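Local coordinates for putative polysaccharide binding proteins (DUF1812) (Bacteroides thetaiotaomicron VPI-5482, PDB 3GF8), which is of unknown function but, as a lipoprotein of the FimB/Mfa2 family, probably takes part in assembling or anchoring fimbriae at the outer membrane, at residues A[20-25]-A[145-150]; A[38-43]-A[53-58]; A[81-86]-A[122-127]; A[103-108]-A[178-183]; A[185-190]-A[216-221]. All blocks are in the same frame, centred on the assembly; numbering follows the deposited sequence.

Interaction 1. Residues A[20-25]-A[145-150]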
# COMPACT_ATOMS: atom_id res chain seq x y z
N PHE A 20 13.78 11.18 7.00
CA PHE A 20 12.89 10.20 6.36
C PHE A 20 12.98 10.35 4.86
O PHE A 20 12.96 11.48 4.33
CB PHE A 20 11.44 10.41 6.77
CG PHE A 20 11.21 10.27 8.24
CD1 PHE A 20 11.43 11.34 9.11
CD2 PHE A 20 10.79 9.06 8.77
CE1 PHE A 20 11.21 11.20 10.46
CE2 PHE A 20 10.59 8.92 10.12
CZ PHE A 20 10.80 10.00 10.96
N LYS A 21 13.10 9.23 4.14
CA LYS A 21 13.05 9.34 2.66
C LYS A 21 12.02 8.41 2.07
O LYS A 21 11.76 7.35 2.65
CB LYS A 21 14.42 9.10 2.03
CG LYS A 21 15.07 7.70 2.22
CD LYS A 21 16.38 7.62 1.41
CE LYS A 21 17.00 6.28 1.40
NZ LYS A 21 16.16 5.33 0.67
N TYR A 22 11.46 8.81 0.92
CA TYR A 22 10.55 8.02 0.15
C TYR A 22 10.98 8.04 -1.30
O TYR A 22 10.39 8.76 -2.12
CB TYR A 22 9.08 8.51 0.31
CG TYR A 22 8.12 7.80 -0.60
CD1 TYR A 22 8.17 6.40 -0.78
CD2 TYR A 22 7.19 8.51 -1.34
CE1 TYR A 22 7.27 5.75 -1.67
CE2 TYR A 22 6.32 7.87 -2.20
CZ TYR A 22 6.36 6.50 -2.38
OH TYR A 22 5.46 5.93 -3.26
N ASP A 23 12.00 7.23 -1.61
CA ASP A 23 12.49 7.10 -2.97
C ASP A 23 12.24 5.73 -3.53
O ASP A 23 12.51 5.48 -4.72
CB ASP A 23 13.98 7.46 -3.08
CG ASP A 23 14.90 6.54 -2.25
OD1 ASP A 23 14.45 5.60 -1.57
OD2 ASP A 23 16.11 6.81 -2.24
N TYR A 24 11.70 4.83 -2.70
CA TYR A 24 11.33 3.47 -3.20
C TYR A 24 9.99 3.50 -4.02
O TYR A 24 8.95 3.00 -3.60
CB TYR A 24 11.30 2.49 -2.03
CG TYR A 24 11.50 1.05 -2.42
CD1 TYR A 24 12.69 0.61 -2.98
CD2 TYR A 24 10.52 0.10 -2.19
CE1 TYR A 24 12.88 -0.71 -3.32
CE2 TYR A 24 10.70 -1.22 -2.54
CZ TYR A 24 11.89 -1.62 -3.09
OH TYR A 24 12.08 -2.94 -3.43
N ASN A 25 10.07 4.10 -5.21
CA ASN A 25 8.91 4.31 -6.06
C ASN A 25 9.32 4.15 -7.52
O ASN A 25 10.50 3.94 -7.78
CB ASN A 25 8.29 5.68 -5.81
CG ASN A 25 9.29 6.81 -5.90
OD1 ASN A 25 9.94 7.01 -6.93
ND2 ASN A 25 9.42 7.55 -4.81
N LEU A 145 11.19 4.62 3.60
CA LEU A 145 9.73 4.44 3.57
C LEU A 145 9.27 3.66 2.36
O LEU A 145 9.71 3.94 1.22
CB LEU A 145 9.01 5.80 3.56
CG LEU A 145 9.17 6.59 4.85
CD1 LEU A 145 8.50 8.01 4.73
CD2 LEU A 145 8.64 5.76 5.98
N ILE A 146 8.37 2.73 2.63
CA ILE A 146 7.77 1.85 1.63
C ILE A 146 6.26 2.03 1.64
O ILE A 146 5.61 1.90 2.70
CB ILE A 146 8.11 0.38 1.98
CG1 ILE A 146 9.64 0.16 1.87
CG2 ILE A 146 7.34 -0.61 1.08
CD1 ILE A 146 10.04 -1.17 2.27
N ARG A 147 5.68 2.29 0.47
CA ARG A 147 4.26 2.56 0.39
C ARG A 147 3.50 1.28 0.47
O ARG A 147 3.80 0.33 -0.26
CB ARG A 147 3.88 3.33 -0.87
CG ARG A 147 2.45 3.76 -0.85
CD ARG A 147 2.13 4.86 -1.86
NE ARG A 147 0.70 4.87 -2.16
CZ ARG A 147 0.11 5.71 -2.99
NH1 ARG A 147 0.81 6.61 -3.67
NH2 ARG A 147 -1.19 5.64 -3.17
N ASP A 148 2.50 1.26 1.36
CA ASP A 148 1.75 0.03 1.64
C ASP A 148 0.33 0.03 1.05
O ASP A 148 -0.28 -1.04 0.83
CB ASP A 148 1.65 -0.17 3.16
CG ASP A 148 2.86 -0.89 3.76
OD1 ASP A 148 3.78 -1.32 3.02
OD2 ASP A 148 2.89 -1.02 5.00
N THR A 149 -0.22 1.22 0.84
CA THR A 149 -1.55 1.35 0.30
C THR A 149 -1.46 1.52 -1.23
O THR A 149 -0.56 2.21 -1.74
CB THR A 149 -2.31 2.48 0.96
OG1 THR A 149 -1.50 3.65 1.00
CG2 THR A 149 -2.72 2.09 2.38
N LYS A 150 -2.38 0.87 -1.94
CA LYS A 150 -2.31 0.76 -3.38
C LYS A 150 -3.66 1.22 -4.00
O LYS A 150 -4.74 0.74 -3.64
CB LYS A 150 -1.97 -0.68 -3.76
CG LYS A 150 -0.71 -1.19 -3.10
CD LYS A 150 0.57 -0.49 -3.64
CE LYS A 150 1.72 -0.54 -2.65
NZ LYS A 150 3.03 -0.06 -3.23
O HOH W 1 3.51 7.46 -3.88
O HOH W 2 7.14 1.87 -1.97
O HOH W 3 11.84 4.96 0.14
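Leu-145 forms the apolar centre, its CD1 4.3 Å from Phe-20 CB and its CB 4.2 Å from Tyr-22 CB. Here strand 16-21 runs parallel to strand 139-158, in a protein whose family belongs to the transthyretin clan. Leu-145 N donates to Lys-21 O (2.9 Å), and an inverse gamma turn centred on Tyr-24 follows, with the ring of Tyr-24 and the side chain of Ile-146 side by side. Tyr-22 CG stands anti to its backbone N (chi1 174°), and the ring brings CD1, at its edge, to 3.5 Å from Leu-145 O. Its far end reaches Arg-147, where OH is 3.8 Å from CD. Tyrosine suits this place because the buried ring, also edge-to-face with Trp-124, ends in a hydroxyl bonded to a water that accepts from Arg-147 NH1. A phenylalanine in place of Tyr-22 would probably leave that water without its hydroxyl partner and weaken the link to the guanidinium. A second water joins Tyr-24 O to Arg-147 N. At the polar margin Lys-21 NZ forms a salt bridge with Asp-23 OD1 and bonds to Asn-144 OD1, while the extended Arg-147 is steadied by its NE, 3.0 Å from Thr-149 O.

Interaction 2. Residues A[38-43]-A[53-58]; sequences KVELYV and KQAEEG
Lys-38 lies against Glu-57, their CB atoms 3.7 Å apart in a non-hydrogen-bonded pair. One water bridges Lys-38 NZ and Glu-57 OE1; the amine also reaches Ala-85 O, and Glu-57 OE2 forms a salt bridge with Arg-86. Val-39 exchanges two backbone bonds with Glu-56, and its side chain turns to the other face, toward Met-68 and Ala-83. Glu-40 extends from a CG anti to its backbone N (chi1 -176°) and is gripped at both oxygens: Lys-53 NZ meets OE2 at 2.8 Å and Tyr-42 OH donates to OE1 at 2.5 Å, each from above the carboxylate plane. Leu-41, apolar on the Val-39 face, pairs with Gln-54 by two further backbone bonds. Tyr-42 offers a ring face to Lys-53 CB, a CH-pi contact 4.0 Å from the centroid; lysine suits the exposed position, its stem lying beside the ring and its amine meeting the acid. Hydrogen-bonded and non-hydrogen-bonded pairs alternate, and the strands, consecutive in the chain at 168°, form an antiparallel beta hairpin.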
# COMPACT_ATOMS: atom_id res chain seq x y z
N LYS A 38 2.82 12.99 7.67
CA LYS A 38 2.93 12.59 9.08
C LYS A 38 3.88 11.43 9.20
O LYS A 38 3.81 10.47 8.42
CB LYS A 38 1.56 12.22 9.66
CG LYS A 38 1.58 11.63 11.10
CD LYS A 38 0.18 11.21 11.59
CE LYS A 38 0.24 10.62 12.97
NZ LYS A 38 -1.06 10.08 13.43
N VAL A 39 4.79 11.52 10.16
CA VAL A 39 5.70 10.42 10.46
C VAL A 39 5.54 10.14 11.95
O VAL A 39 5.33 11.07 12.74
CB VAL A 39 7.13 10.76 10.07
CG1 VAL A 39 7.27 10.86 8.56
CG2 VAL A 39 7.59 12.13 10.72
N GLU A 40 5.63 8.86 12.33
CA GLU A 40 5.65 8.51 13.72
C GLU A 40 6.76 7.50 13.92
O GLU A 40 6.69 6.36 13.43
CB GLU A 40 4.29 8.00 14.15
CG GLU A 40 4.17 7.67 15.67
CD GLU A 40 2.71 7.40 16.10
OE1 GLU A 40 2.12 6.34 15.76
OE2 GLU A 40 2.14 8.29 16.75
N LEU A 41 7.79 7.95 14.63
CA LEU A 41 9.01 7.15 14.87
C LEU A 41 8.82 6.34 16.15
O LEU A 41 8.43 6.88 17.18
CB LEU A 41 10.23 8.07 15.02
CG LEU A 41 11.62 7.40 15.04
CD1 LEU A 41 12.04 6.98 13.66
CD2 LEU A 41 12.67 8.31 15.68
N TYR A 42 9.12 5.05 16.08
CA TYR A 42 9.09 4.18 17.24
C TYR A 42 10.55 3.87 17.64
O TYR A 42 11.35 3.51 16.77
CB TYR A 42 8.28 2.90 16.88
CG TYR A 42 6.79 3.18 16.81
CD1 TYR A 42 6.24 3.83 15.72
CD2 TYR A 42 5.94 2.83 17.86
CE1 TYR A 42 4.87 4.14 15.68
CE2 TYR A 42 4.58 3.11 17.81
CZ TYR A 42 4.05 3.77 16.73
OH TYR A 42 2.70 4.04 16.69
N VAL A 43 10.88 4.02 18.92
CA VAL A 43 12.24 3.79 19.42
C VAL A 43 12.27 2.68 20.46
O VAL A 43 11.50 2.67 21.41
CB VAL A 43 12.84 5.06 20.01
CG1 VAL A 43 14.28 4.78 20.56
CG2 VAL A 43 12.87 6.17 18.98
N LYS A 53 7.44 6.70 21.31
CA LYS A 53 7.21 7.06 19.90
C LYS A 53 7.21 8.56 19.82
O LYS A 53 7.08 9.23 20.84
CB LYS A 53 5.93 6.45 19.34
CG LYS A 53 4.63 6.84 20.03
CD LYS A 53 3.48 6.01 19.48
CE LYS A 53 2.10 6.45 19.98
NZ LYS A 53 1.81 7.82 19.49
N GLN A 54 7.39 9.09 18.61
CA GLN A 54 7.43 10.52 18.38
C GLN A 54 6.81 10.81 17.02
O GLN A 54 7.23 10.24 16.00
CB GLN A 54 8.86 11.03 18.47
CG GLN A 54 9.08 12.48 18.13
CD GLN A 54 10.50 12.96 18.53
OE1 GLN A 54 11.20 12.29 19.29
NE2 GLN A 54 10.90 14.12 18.03
N ALA A 55 5.81 11.70 17.04
CA ALA A 55 4.97 12.01 15.89
C ALA A 55 5.17 13.45 15.51
O ALA A 55 5.23 14.34 16.34
CB ALA A 55 3.48 11.76 16.22
N GLU A 56 5.30 13.70 14.22
CA GLU A 56 5.27 15.06 13.73
C GLU A 56 4.55 14.99 12.42
O GLU A 56 4.57 13.94 11.73
CB GLU A 56 6.69 15.58 13.59
CG GLU A 56 6.78 17.09 13.41
CD GLU A 56 8.18 17.63 13.66
OE1 GLU A 56 9.13 16.81 13.82
OE2 GLU A 56 8.31 18.89 13.71
N GLU A 57 3.90 16.09 12.09
CA GLU A 57 3.05 16.18 10.94
C GLU A 57 2.86 17.64 10.57
O GLU A 57 3.13 18.52 11.37
CB GLU A 57 1.71 15.56 11.25
CG GLU A 57 0.90 16.32 12.27
CD GLU A 57 -0.53 15.79 12.33
OE1 GLU A 57 -0.75 14.80 13.02
OE2 GLU A 57 -1.40 16.36 11.67
N GLY A 58 2.43 17.89 9.34
CA GLY A 58 2.22 19.27 8.87
C GLY A 58 3.34 19.83 8.02
O GLY A 58 4.15 19.10 7.39
O HOH W 4 -2.44 12.63 13.69

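Interaction 3. Residues A[81-86]-A[122-127]; sequences AWAGAR and TLWYGE
Trp-82 presents a face to the edge of Tyr-125, whose CD1 stands 3.6 Å above the indole plane, offset toward the rim. This is an edge-to-face pair with planes at 65°. The indole of Trp-124, on the other side of the sheet, has Ala-83 O in plane at its edge and Thr-122 CG2 over one face. Leu-123 CD2 packs 4.0 Å from Trp-82 CZ3. An alanine in place of Trp-82 would probably open a gap beside Tyr-125 and Leu-123, leaving the tyrosine ring without the face it abuts. Small residues suit the tight backbone pairing: a CB on Gly-126 would come within 3.0 Å of Ala-81 CB, and one on Gly-84, at positive phi, would strike Thr-122 O. Four backbone bonds join Ala-81 with Gly-126 and Ala-83 with Trp-124; in the second pair Trp-124 N to Ala-83 O is almost straight (179°). Strand 75-83 pairs on its other side with strand 38-44, and strand 124-133 with strand 139-158, while Leu-106 of strand 105-108 packs on Trp-82 and Leu-123.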
# COMPACT_ATOMS: atom_id res chain seq x y z
N ALA A 81 9.33 3.26 11.70
CA ALA A 81 8.27 4.24 11.69
C ALA A 81 7.04 3.77 10.91
O ALA A 81 7.12 2.83 10.14
CB ALA A 81 8.77 5.56 11.13
N TRP A 82 5.90 4.41 11.21
CA TRP A 82 4.72 4.38 10.34
C TRP A 82 4.45 5.83 9.98
O TRP A 82 4.53 6.73 10.83
CB TRP A 82 3.51 3.81 11.06
CG TRP A 82 3.51 2.35 11.25
CD1 TRP A 82 3.65 1.68 12.44
CD2 TRP A 82 3.35 1.34 10.23
NE1 TRP A 82 3.59 0.32 12.22
CE2 TRP A 82 3.40 0.09 10.88
CE3 TRP A 82 3.16 1.39 8.84
CZ2 TRP A 82 3.29 -1.11 10.18
CZ3 TRP A 82 3.04 0.21 8.15
CH2 TRP A 82 3.09 -1.03 8.81
N ALA A 83 4.18 6.06 8.70
CA ALA A 83 4.00 7.40 8.20
C ALA A 83 2.64 7.45 7.51
O ALA A 83 2.22 6.48 6.88
CB ALA A 83 5.14 7.80 7.24
N GLY A 84 1.97 8.59 7.65
CA GLY A 84 0.62 8.76 7.14
C GLY A 84 -0.53 8.17 7.95
O GLY A 84 -1.67 8.39 7.57
N ALA A 85 -0.28 7.44 9.06
CA ALA A 85 -1.35 6.70 9.74
C ALA A 85 -2.23 7.68 10.53
O ALA A 85 -1.74 8.39 11.41
CB ALA A 85 -0.83 5.57 10.65
N ARG A 86 -3.50 7.73 10.17
CA ARG A 86 -4.48 8.57 10.87
C ARG A 86 -5.70 7.73 11.19
O ARG A 86 -5.55 6.62 11.71
CB ARG A 86 -4.80 9.82 10.05
CG ARG A 86 -3.57 10.72 9.87
CD ARG A 86 -3.95 11.94 9.06
NE ARG A 86 -2.82 12.79 8.71
CZ ARG A 86 -2.37 13.79 9.45
NH1 ARG A 86 -2.94 14.08 10.60
NH2 ARG A 86 -1.32 14.49 9.04
N THR A 122 -2.89 7.61 2.76
CA THR A 122 -1.78 6.81 2.28
C THR A 122 -0.87 6.48 3.45
O THR A 122 -0.59 7.35 4.30
CB THR A 122 -1.01 7.51 1.17
OG1 THR A 122 -1.88 7.64 0.05
CG2 THR A 122 0.26 6.73 0.76
N LEU A 123 -0.49 5.20 3.47
CA LEU A 123 0.27 4.63 4.54
C LEU A 123 1.67 4.21 4.06
O LEU A 123 1.79 3.52 3.03
CB LEU A 123 -0.45 3.40 5.08
CG LEU A 123 0.22 2.74 6.27
CD1 LEU A 123 0.13 3.67 7.49
CD2 LEU A 123 -0.43 1.39 6.54
N TRP A 124 2.71 4.64 4.78
CA TRP A 124 4.09 4.19 4.52
C TRP A 124 4.69 3.49 5.73
O TRP A 124 4.45 3.90 6.88
CB TRP A 124 5.03 5.36 4.16
CG TRP A 124 4.78 6.07 2.86
CD1 TRP A 124 5.39 5.83 1.67
CD2 TRP A 124 3.89 7.18 2.64
NE1 TRP A 124 4.92 6.71 0.71
CE2 TRP A 124 3.99 7.54 1.28
CE3 TRP A 124 3.00 7.89 3.45
CZ2 TRP A 124 3.23 8.57 0.71
CZ3 TRP A 124 2.25 8.92 2.88
CH2 TRP A 124 2.38 9.26 1.53
N TYR A 125 5.48 2.45 5.45
CA TYR A 125 6.21 1.69 6.47
C TYR A 125 7.67 2.13 6.48
O TYR A 125 8.29 2.28 5.43
CB TYR A 125 6.10 0.20 6.17
CG TYR A 125 7.01 -0.63 7.01
CD1 TYR A 125 6.70 -0.91 8.34
CD2 TYR A 125 8.20 -1.15 6.49
CE1 TYR A 125 7.55 -1.67 9.14
CE2 TYR A 125 9.05 -1.93 7.27
CZ TYR A 125 8.74 -2.17 8.60
OH TYR A 125 9.58 -2.90 9.38
N GLY A 126 8.20 2.37 7.67
CA GLY A 126 9.57 2.83 7.83
C GLY A 126 10.35 1.66 8.33
O GLY A 126 10.09 1.19 9.43
N GLU A 127 11.31 1.21 7.53
CA GLU A 127 12.05 -0.01 7.86
C GLU A 127 12.90 0.15 9.13
O GLU A 127 13.31 1.29 9.50
CB GLU A 127 12.94 -0.44 6.70
CG GLU A 127 12.26 -0.36 5.33
CD GLU A 127 13.11 -0.95 4.24
OE1 GLU A 127 13.26 -2.18 4.21
OE2 GLU A 127 13.61 -0.19 3.39

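Interaction 4. Residues A[103-108]-A[178-183]; sequences DLKLKL and NGHLGH
Lys-107 packs on His-180: its CE sits over the centre of the imidazole, 3.9 Å from the centroid and only 2° off the ring normal, a CH-pi contact. The bend at chi3 (-96°) brings CE there, whereas the rest of the stem is extended. At the edge of the ring, near its plane, CD2 approaches Leu-106 O at 3.3 Å, and Lys-105 CB lies 3.7 Å from NE2. Lysines suit these sites because their aliphatic stems can pack on the imidazole while the chains remain partly exposed. The ring is further fixed by the bond of ND1 to Asp-189 O. Beneath these side chains the antiparallel backbones are tied by Leu-106 N to Leu-181 O (3.0 Å), Leu-181 N to Leu-106 O (2.8 Å) and Leu-108 N to Gly-179 O (2.8 Å). Toward Leu-104 a water takes over, donating to Leu-104 O, accepting from His-183 N and bonding to His-183 ND1. On the opposite face, both buried, Leu-181 touches Trp-82 of strand 75-83 and Leu-106 packs on Tyr-89 and Ile-91. Strand 105-108 is the middle member of a three-stranded antiparallel sheet, between strands 89-91 and 180-182.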
# COMPACT_ATOMS: atom_id res chain seq x y z
N ASP A 103 5.05 -6.69 19.54
CA ASP A 103 3.75 -6.17 20.01
C ASP A 103 3.12 -5.11 19.11
O ASP A 103 1.93 -4.79 19.28
CB ASP A 103 3.88 -5.54 21.40
CG ASP A 103 4.18 -6.56 22.49
OD1 ASP A 103 3.69 -7.69 22.40
OD2 ASP A 103 4.92 -6.23 23.44
N LEU A 104 3.93 -4.50 18.25
CA LEU A 104 3.50 -3.37 17.42
C LEU A 104 2.82 -3.89 16.16
O LEU A 104 3.43 -4.61 15.35
CB LEU A 104 4.70 -2.49 17.02
CG LEU A 104 4.34 -1.17 16.33
CD1 LEU A 104 3.52 -0.37 17.27
CD2 LEU A 104 5.55 -0.37 15.89
N LYS A 105 1.54 -3.56 16.01
CA LYS A 105 0.77 -4.05 14.88
C LYS A 105 -0.14 -2.93 14.42
O LYS A 105 -0.58 -2.15 15.23
CB LYS A 105 -0.06 -5.24 15.31
CG LYS A 105 0.75 -6.33 16.00
CD LYS A 105 -0.12 -7.49 16.37
CE LYS A 105 0.74 -8.62 16.85
NZ LYS A 105 -0.06 -9.54 17.62
N LEU A 106 -0.42 -2.89 13.13
CA LEU A 106 -1.27 -1.88 12.54
C LEU A 106 -2.40 -2.66 11.90
O LEU A 106 -2.17 -3.65 11.19
CB LEU A 106 -0.48 -1.05 11.55
CG LEU A 106 -1.18 0.11 10.81
CD1 LEU A 106 -0.22 1.22 10.44
CD2 LEU A 106 -1.85 -0.39 9.57
N LYS A 107 -3.63 -2.25 12.19
CA LYS A 107 -4.77 -2.94 11.61
C LYS A 107 -5.69 -1.93 10.92
O LYS A 107 -6.04 -0.91 11.50
CB LYS A 107 -5.51 -3.75 12.68
CG LYS A 107 -6.68 -4.49 12.12
CD LYS A 107 -7.49 -5.21 13.17
CE LYS A 107 -7.06 -6.67 13.26
NZ LYS A 107 -7.79 -7.40 14.34
N LEU A 108 -6.02 -2.19 9.66
CA LEU A 108 -7.03 -1.37 8.96
C LEU A 108 -8.36 -1.58 9.68
O LEU A 108 -8.75 -2.72 9.93
CB LEU A 108 -7.15 -1.80 7.49
CG LEU A 108 -8.19 -1.15 6.59
CD1 LEU A 108 -7.96 0.35 6.43
CD2 LEU A 108 -8.23 -1.86 5.18
N ASN A 178 -5.12 -8.70 3.85
CA ASN A 178 -3.91 -7.91 3.95
C ASN A 178 -4.06 -6.70 4.86
O ASN A 178 -3.28 -5.79 4.76
CB ASN A 178 -3.43 -7.45 2.54
CG ASN A 178 -4.47 -6.65 1.77
OD1 ASN A 178 -5.64 -6.56 2.14
ND2 ASN A 178 -4.04 -6.07 0.66
N GLY A 179 -5.02 -6.74 5.78
CA GLY A 179 -5.32 -5.57 6.61
C GLY A 179 -4.63 -5.53 7.97
O GLY A 179 -4.97 -4.67 8.79
N HIS A 180 -3.67 -6.42 8.22
CA HIS A 180 -3.01 -6.48 9.55
C HIS A 180 -1.49 -6.60 9.38
O HIS A 180 -0.98 -7.65 8.98
CB HIS A 180 -3.58 -7.65 10.37
CG HIS A 180 -3.40 -7.54 11.85
ND1 HIS A 180 -3.58 -8.61 12.69
CD2 HIS A 180 -3.03 -6.49 12.63
CE1 HIS A 180 -3.38 -8.22 13.94
NE2 HIS A 180 -3.02 -6.94 13.93
N LEU A 181 -0.77 -5.52 9.64
CA LEU A 181 0.67 -5.47 9.36
C LEU A 181 1.49 -5.52 10.65
O LEU A 181 1.23 -4.79 11.58
CB LEU A 181 1.01 -4.22 8.55
CG LEU A 181 0.23 -4.09 7.23
CD1 LEU A 181 0.58 -2.82 6.51
CD2 LEU A 181 0.43 -5.37 6.36
N GLY A 182 2.49 -6.39 10.67
CA GLY A 182 3.42 -6.47 11.77
C GLY A 182 4.49 -5.40 11.72
O GLY A 182 4.59 -4.64 10.74
N HIS A 183 5.31 -5.35 12.76
CA HIS A 183 6.41 -4.36 12.88
C HIS A 183 7.45 -4.47 11.76
O HIS A 183 8.23 -3.53 11.53
CB HIS A 183 7.15 -4.56 14.20
CG HIS A 183 7.96 -5.81 14.22
ND1 HIS A 183 7.42 -7.05 14.50
CD2 HIS A 183 9.26 -6.02 13.90
CE1 HIS A 183 8.37 -7.96 14.41
NE2 HIS A 183 9.49 -7.36 14.04
O HOH W 5 3.32 -2.78 13.13
O HOH W 6 4.56 -7.15 14.90

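Interaction 5. Residues A[185-190]-A[216-221]; sequences NSLLDD and RLMEDR
Leu-187 and Arg-216 bring the two backbones nearest, yet their CA atoms are 8.3 Å apart, as expected of loops that meet through side chains. One loop follows strand 180-182; the other follows strand 209-214 and closes in a type I beta turn from Met-218 to Arg-221, with Arg-221 N bonded to Met-218 O. The guanidinium of Arg-216 is sandwiched: Asn-185 ND2 lies 3.2 Å above the centre of one face, and the selenium of Met-218, a selenomethionine, lies 3.3 Å over the opposite one. The amide and guanidinium planes differ by only 19°, so the amide lies nearly flat on the guanidinium; ND2 gives its bond to Asp-148 OD1, not to the arginine. The backbone O of Asn-185 receives a weak bond from Arg-216 NH1 (2.8 Å). A salt bridge from Arg-216 NH2 to Asp-262 gives the buried charge a mate, which would be expected to stabilise it. Leu-187 packs on Met-218 and on Arg-221. Its CD1 lies 3.8 Å from Met-218 CG, and its CD2 meets Arg-221 tip to tip, centred 3.5 Å above the guanidinium plane. Arginine suits this position by offering a flat face to the leucine and N-H groups at its rim. NH1 forms a salt bridge with Glu-176, and NH2, 2.9 Å from a water in the guanidinium plane, is linked through it to Leu-188 O.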
# COMPACT_ATOMS: atom_id res chain seq x y z
N ASN A 185 6.44 -5.14 8.62
CA ASN A 185 5.60 -4.88 7.43
C ASN A 185 4.99 -6.17 6.84
O ASN A 185 4.44 -6.14 5.75
CB ASN A 185 6.38 -4.08 6.35
CG ASN A 185 5.46 -3.20 5.48
OD1 ASN A 185 4.43 -2.70 5.93
ND2 ASN A 185 5.85 -3.00 4.23
N SER A 186 5.06 -7.29 7.55
CA SER A 186 4.49 -8.52 7.02
C SER A 186 3.01 -8.62 7.35
O SER A 186 2.51 -8.06 8.34
CB SER A 186 5.24 -9.75 7.55
OG SER A 186 5.05 -9.90 8.96
N LEU A 187 2.30 -9.35 6.51
CA LEU A 187 0.88 -9.57 6.71
C LEU A 187 0.66 -10.57 7.85
O LEU A 187 1.05 -11.72 7.76
CB LEU A 187 0.21 -10.04 5.44
CG LEU A 187 -0.15 -9.01 4.35
CD1 LEU A 187 1.02 -8.22 3.95
CD2 LEU A 187 -0.70 -9.78 3.15
N LEU A 188 0.05 -10.09 8.93
CA LEU A 188 -0.39 -10.94 10.03
C LEU A 188 -1.69 -11.64 9.65
O LEU A 188 -2.36 -11.26 8.68
CB LEU A 188 -0.60 -10.09 11.29
CG LEU A 188 0.61 -9.25 11.71
CD1 LEU A 188 0.37 -8.45 13.01
CD2 LEU A 188 1.85 -10.16 11.86
N ASP A 189 -2.05 -12.66 10.42
CA ASP A 189 -3.31 -13.35 10.21
C ASP A 189 -4.42 -12.35 10.49
O ASP A 189 -4.32 -11.51 11.39
CB ASP A 189 -3.43 -14.57 11.12
CG ASP A 189 -2.54 -15.74 10.65
OD1 ASP A 189 -1.81 -15.59 9.65
OD2 ASP A 189 -2.56 -16.82 11.28
N ASP A 190 -5.47 -12.41 9.68
CA ASP A 190 -6.57 -11.45 9.76
C ASP A 190 -7.73 -12.03 8.99
O ASP A 190 -7.57 -13.04 8.31
CB ASP A 190 -6.13 -10.08 9.20
CG ASP A 190 -7.10 -8.93 9.59
OD1 ASP A 190 -8.04 -9.13 10.38
OD2 ASP A 190 -6.92 -7.80 9.07
N ARG A 216 -1.32 -3.96 1.14
CA ARG A 216 -0.14 -4.37 0.38
C ARG A 216 -0.48 -5.41 -0.65
O ARG A 216 -1.28 -6.33 -0.37
CB ARG A 216 0.92 -4.96 1.30
CG ARG A 216 1.47 -3.94 2.31
CD ARG A 216 2.73 -4.46 2.96
NE ARG A 216 3.82 -4.47 2.00
CZ ARG A 216 4.89 -5.26 2.05
NH1 ARG A 216 5.02 -6.18 3.00
NH2 ARG A 216 5.83 -5.16 1.14
N LEU A 217 0.08 -5.22 -1.85
CA LEU A 217 0.06 -6.27 -2.89
C LEU A 217 1.33 -7.12 -2.74
O LEU A 217 2.43 -6.61 -2.86
CB LEU A 217 -0.07 -5.66 -4.29
CG LEU A 217 -1.38 -4.89 -4.49
CD1 LEU A 217 -1.30 -3.93 -5.67
CD2 LEU A 217 -2.57 -5.85 -4.63
N MSE A 218 1.15 -8.40 -2.46
CA MSE A 218 2.23 -9.35 -2.16
C MSE A 218 2.41 -10.40 -3.26
O MSE A 218 1.43 -11.03 -3.74
CB MSE A 218 1.96 -10.07 -0.83
CG MSE A 218 1.82 -9.12 0.38
SE MSE A 218 3.27 -7.87 0.62
CE MSE A 218 4.66 -9.22 1.07
N GLU A 219 3.65 -10.63 -3.65
CA GLU A 219 3.90 -11.56 -4.74
C GLU A 219 3.51 -12.97 -4.38
O GLU A 219 3.17 -13.74 -5.25
CB GLU A 219 5.35 -11.50 -5.23
CG GLU A 219 6.39 -12.12 -4.41
CD GLU A 219 7.58 -12.44 -5.29
OE1 GLU A 219 7.46 -13.42 -6.06
OE2 GLU A 219 8.59 -11.69 -5.25
N ASP A 220 3.52 -13.30 -3.10
CA ASP A 220 3.15 -14.63 -2.68
C ASP A 220 1.67 -14.73 -2.29
O ASP A 220 1.27 -15.74 -1.70
CB ASP A 220 4.06 -15.09 -1.53
CG ASP A 220 3.92 -14.23 -0.28
OD1 ASP A 220 3.43 -13.07 -0.36
OD2 ASP A 220 4.32 -14.72 0.79
N ARG A 221 0.85 -13.71 -2.61
CA ARG A 221 -0.61 -13.79 -2.40
C ARG A 221 -1.38 -13.98 -3.68
O ARG A 221 -0.83 -13.83 -4.77
CB ARG A 221 -1.10 -12.54 -1.66
CG ARG A 221 -0.65 -12.52 -0.20
CD ARG A 221 -1.67 -13.07 0.68
NE ARG A 221 -1.19 -13.23 2.06
CZ ARG A 221 -1.94 -13.05 3.16
NH1 ARG A 221 -3.20 -12.63 3.09
NH2 ARG A 221 -1.40 -13.25 4.35
O HOH W 7 -3.32 -12.53 6.44

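Interactions 2, 3 and 1 follow one another through neighbouring strands: Lys-38 O meets Gly-84 N at 2.7 Å, and Ile-146 O meets Tyr-125 N at 2.8 Å. Interaction 4 lies against interaction 3, their centres about 11 Å apart, and Tyr-125 OH probably bonds to His-183 O at 2.6 Å. Asp-148 links interactions 1 and 5 through OD1, 2.9 Å from Asn-185 ND2. Interactions 4 and 5 are joined by a probable hydrogen bond between His-180 O and Leu-188 N (2.7 Å). Only interactions 2 and 5 do not touch, with nearest atoms about 11 Å apart. No ligand site is identified among the five, which describe how the strands and loops pack.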